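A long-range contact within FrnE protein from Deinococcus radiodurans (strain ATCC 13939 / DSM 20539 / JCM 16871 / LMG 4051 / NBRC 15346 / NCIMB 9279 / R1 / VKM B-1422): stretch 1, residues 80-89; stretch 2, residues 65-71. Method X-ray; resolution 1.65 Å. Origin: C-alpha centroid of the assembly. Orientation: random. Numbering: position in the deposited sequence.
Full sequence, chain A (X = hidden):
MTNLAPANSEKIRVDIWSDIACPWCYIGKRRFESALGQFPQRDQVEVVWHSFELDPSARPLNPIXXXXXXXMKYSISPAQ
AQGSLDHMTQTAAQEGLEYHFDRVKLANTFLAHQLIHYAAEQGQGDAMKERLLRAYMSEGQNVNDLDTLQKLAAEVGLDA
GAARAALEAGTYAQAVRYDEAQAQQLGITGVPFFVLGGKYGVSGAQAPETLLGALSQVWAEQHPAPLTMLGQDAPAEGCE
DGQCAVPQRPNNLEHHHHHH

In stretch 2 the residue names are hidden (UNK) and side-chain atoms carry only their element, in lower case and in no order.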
# COMPACT_ATOMS: atom_id res chain seq x y z
N GLN A 80 14.87 -20.54 9.74
CA GLN A 80 13.45 -20.22 9.91
C GLN A 80 13.09 -18.97 9.12
O GLN A 80 12.04 -18.90 8.48
CB GLN A 80 13.11 -20.03 11.40
CG GLN A 80 11.65 -19.66 11.64
CD GLN A 80 10.99 -20.48 12.74
OE1 GLN A 80 11.59 -21.40 13.30
NE2 GLN A 80 9.75 -20.14 13.05
N ALA A 81 13.98 -17.98 9.15
CA ALA A 81 13.78 -16.77 8.37
C ALA A 81 13.68 -17.09 6.89
O ALA A 81 12.87 -16.51 6.17
CB ALA A 81 14.90 -15.78 8.63
N GLN A 82 14.50 -18.04 6.44
CA GLN A 82 14.47 -18.46 5.05
C GLN A 82 13.14 -19.14 4.73
O GLN A 82 12.59 -18.98 3.63
CB GLN A 82 15.63 -19.41 4.74
CG GLN A 82 15.68 -19.81 3.27
CD GLN A 82 15.97 -18.63 2.38
OE1 GLN A 82 16.90 -17.86 2.62
NE2 GLN A 82 15.16 -18.47 1.34
N GLY A 83 12.63 -19.91 5.68
CA GLY A 83 11.34 -20.55 5.52
C GLY A 83 10.24 -19.52 5.38
O GLY A 83 9.29 -19.72 4.62
N SER A 84 10.36 -18.43 6.12
CA SER A 84 9.40 -17.34 6.00
C SER A 84 9.49 -16.69 4.62
O SER A 84 8.46 -16.40 3.99
CB SER A 84 9.63 -16.29 7.09
OG SER A 84 8.76 -15.19 6.91
N LEU A 85 10.71 -16.44 4.15
CA LEU A 85 10.93 -15.92 2.81
C LEU A 85 10.33 -16.85 1.77
O LEU A 85 9.65 -16.41 0.85
CB LEU A 85 12.42 -15.71 2.54
CG LEU A 85 13.10 -14.57 3.31
CD1 LEU A 85 14.54 -14.38 2.84
CD2 LEU A 85 12.31 -13.27 3.19
N ASP A 86 10.58 -18.15 1.91
CA ASP A 86 10.04 -19.12 0.97
C ASP A 86 8.52 -19.10 0.96
O ASP A 86 7.90 -19.12 -0.11
CB ASP A 86 10.55 -20.53 1.29
CG ASP A 86 12.04 -20.68 1.07
OD1 ASP A 86 12.63 -19.82 0.37
OD2 ASP A 86 12.62 -21.66 1.58
N HIS A 87 7.91 -19.04 2.14
CA HIS A 87 6.45 -18.95 2.25
C HIS A 87 5.92 -17.74 1.49
O HIS A 87 4.99 -17.86 0.69
CB HIS A 87 6.01 -18.86 3.71
CG HIS A 87 4.53 -18.72 3.89
ND1 HIS A 87 3.97 -17.90 4.84
CD2 HIS A 87 3.50 -19.32 3.24
CE1 HIS A 87 2.65 -17.99 4.76
NE2 HIS A 87 2.34 -18.85 3.80
N MET A 88 6.50 -16.57 1.75
CA MET A 88 6.02 -15.36 1.10
C MET A 88 6.23 -15.44 -0.42
O MET A 88 5.39 -14.99 -1.19
CB MET A 88 6.72 -14.11 1.67
CG MET A 88 6.28 -13.76 3.10
SD MET A 88 6.95 -12.21 3.73
CE MET A 88 8.69 -12.64 3.89
N THR A 89 7.36 -16.03 -0.83
CA THR A 89 7.65 -16.18 -2.26
C THR A 89 6.58 -17.03 -2.95
O THR A 89 6.07 -16.65 -4.01
CB THR A 89 9.03 -16.80 -2.48
OG1 THR A 89 10.03 -15.88 -2.02
CG2 THR A 89 9.28 -17.05 -3.95
N UNK A 65 21.82 -9.34 3.79
CA UNK A 65 20.80 -10.09 3.06
C UNK A 65 19.47 -9.97 3.77
O UNK A 65 19.43 -9.93 5.00
c UNK A 65 21.21 -11.54 2.94
N UNK A 66 18.38 -9.91 3.00
CA UNK A 66 17.04 -9.86 3.57
C UNK A 66 16.81 -10.96 4.62
O UNK A 66 16.26 -10.70 5.69
c UNK A 66 15.99 -9.97 2.48
c UNK A 66 11.89 -9.67 2.69
s UNK A 66 13.41 -9.88 1.73
c UNK A 66 14.59 -9.90 3.03
N UNK A 67 17.26 -12.18 4.30
CA UNK A 67 17.11 -13.29 5.24
C UNK A 67 17.71 -12.97 6.60
O UNK A 67 17.12 -13.25 7.64
c UNK A 67 17.60 -15.74 5.73
c UNK A 67 21.00 -16.53 4.67
n UNK A 67 19.98 -16.00 5.32
c UNK A 67 17.74 -14.58 4.73
n UNK A 67 22.08 -15.80 4.42
c UNK A 67 18.74 -16.71 5.62
n UNK A 67 20.96 -17.79 4.27
N UNK A 68 18.90 -12.38 6.59
CA UNK A 68 19.58 -12.06 7.84
C UNK A 68 18.93 -10.91 8.59
O UNK A 68 18.91 -10.90 9.82
c UNK A 68 21.82 -12.97 7.11
o UNK A 68 21.31 -14.09 7.34
c UNK A 68 21.06 -11.76 7.58
o UNK A 68 22.91 -12.82 6.54
N UNK A 69 18.40 -9.94 7.86
CA UNK A 69 17.69 -8.83 8.47
C UNK A 69 16.41 -9.31 9.13
O UNK A 69 16.05 -8.86 10.22
N UNK A 70 15.73 -10.23 8.47
CA UNK A 70 14.53 -10.84 9.02
C UNK A 70 14.87 -11.66 10.27
O UNK A 70 14.14 -11.61 11.26
c UNK A 70 13.87 -11.72 7.95
c UNK A 70 12.36 -11.94 8.02
c UNK A 70 11.88 -12.29 6.63
c UNK A 70 12.02 -13.04 8.99
N UNK A 71 15.97 -12.41 10.21
CA UNK A 71 16.43 -13.21 11.35
C UNK A 71 16.68 -12.34 12.58
O UNK A 71 16.31 -12.71 13.70
c UNK A 71 17.70 -13.98 10.98
O HOH W 1 19.25 -19.60 3.52

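Position 65 carries a single side-chain carbon, CB, which lies 7.3 Å from its nearest neighbour on stretch 1, Leu 85 CD1, and takes no part in the contact. One carbon beyond CA defines alanine, so this is Ala 65. It occupies the N-cap position, and its backbone O accepts a hydrogen bond from N of residue 69 at 3.0 Å, with a weak one from N of residue 68, also at 3.0 Å.

Position 66 has three carbons and one sulfur in an unbranched chain, with the sulfur between the second carbon and a terminal methyl. The chain is fully extended, and although its CA-to-CB bond points sideways, its end reaches the CD2 methyl of Leu 85. A thioether in this arrangement is methionine. In Met 66, all three chi angles are t, and CE lies 3.7 Å from Leu 85 CD2.

At position 67 three carbons lead to a nitrogen and then to a carbon bearing two more nitrogens, a planar guanidinium group. The CB lies 3.7 Å from Leu 85 CD1, while farther out the chain passes the amide oxygen of Gln 82. This is arginine. The CD of Arg 67 is 3.7 Å from Gln 82 OE1, and a water joins the two side chains, accepting from Arg 67 NH1 at 2.6 Å and donating to Gln 82 OE1 at 3.1 Å.

Position 68 shows two carbons, the second carrying two oxygens: a short carboxylate, and therefore aspartate. Its CA-to-CB bond points away from stretch 1, which it does not touch. Instead, Asp 68 OD1 forms a salt bridge with Arg 67 NE at 3.1 Å, within which the hydrogen bond is weak because its angle is only 131°.

No side-chain atom is present at position 69, which is Gly 69; it makes no contact with stretch 1.

Position 70 has four carbons, forked at the second, and its CA-to-CB bond points toward stretch 1. The branched end sits among Ala 81, Ser 84, Leu 85 and Met 88. Four carbons forked at the second specify leucine. For Leu 70, CD1 approaches Leu 85 CD2 at 3.6 Å and Met 88 CE at 4.2 Å, while CD2 lies 4.0 Å from Ala 81 CB.

Position 71 again has one side-chain carbon, CB, 4.1 Å from Ala 81 CB, and is Ala 71.

The two helices run at 116° to one another, their axes approaching to 8.7 Å. No direct hydrogen bond links the stretches; packing is chiefly apolar, with Leu 70 as a knob in a hole on the opposing helix. The small side chain of Ala 81 permits close backbone approach: Ala 81 CA is 5.3 Å from Ala 71 CA, and Ala 81 CB rests 3.5 Å from Arg 67 O. Leu 85 packs against Met 66, Arg 67 and Leu 70, while the water between Arg 67 and Gln 82 adds a polar link at the margin.

Stretch 2 (65-71) AMRDGLA
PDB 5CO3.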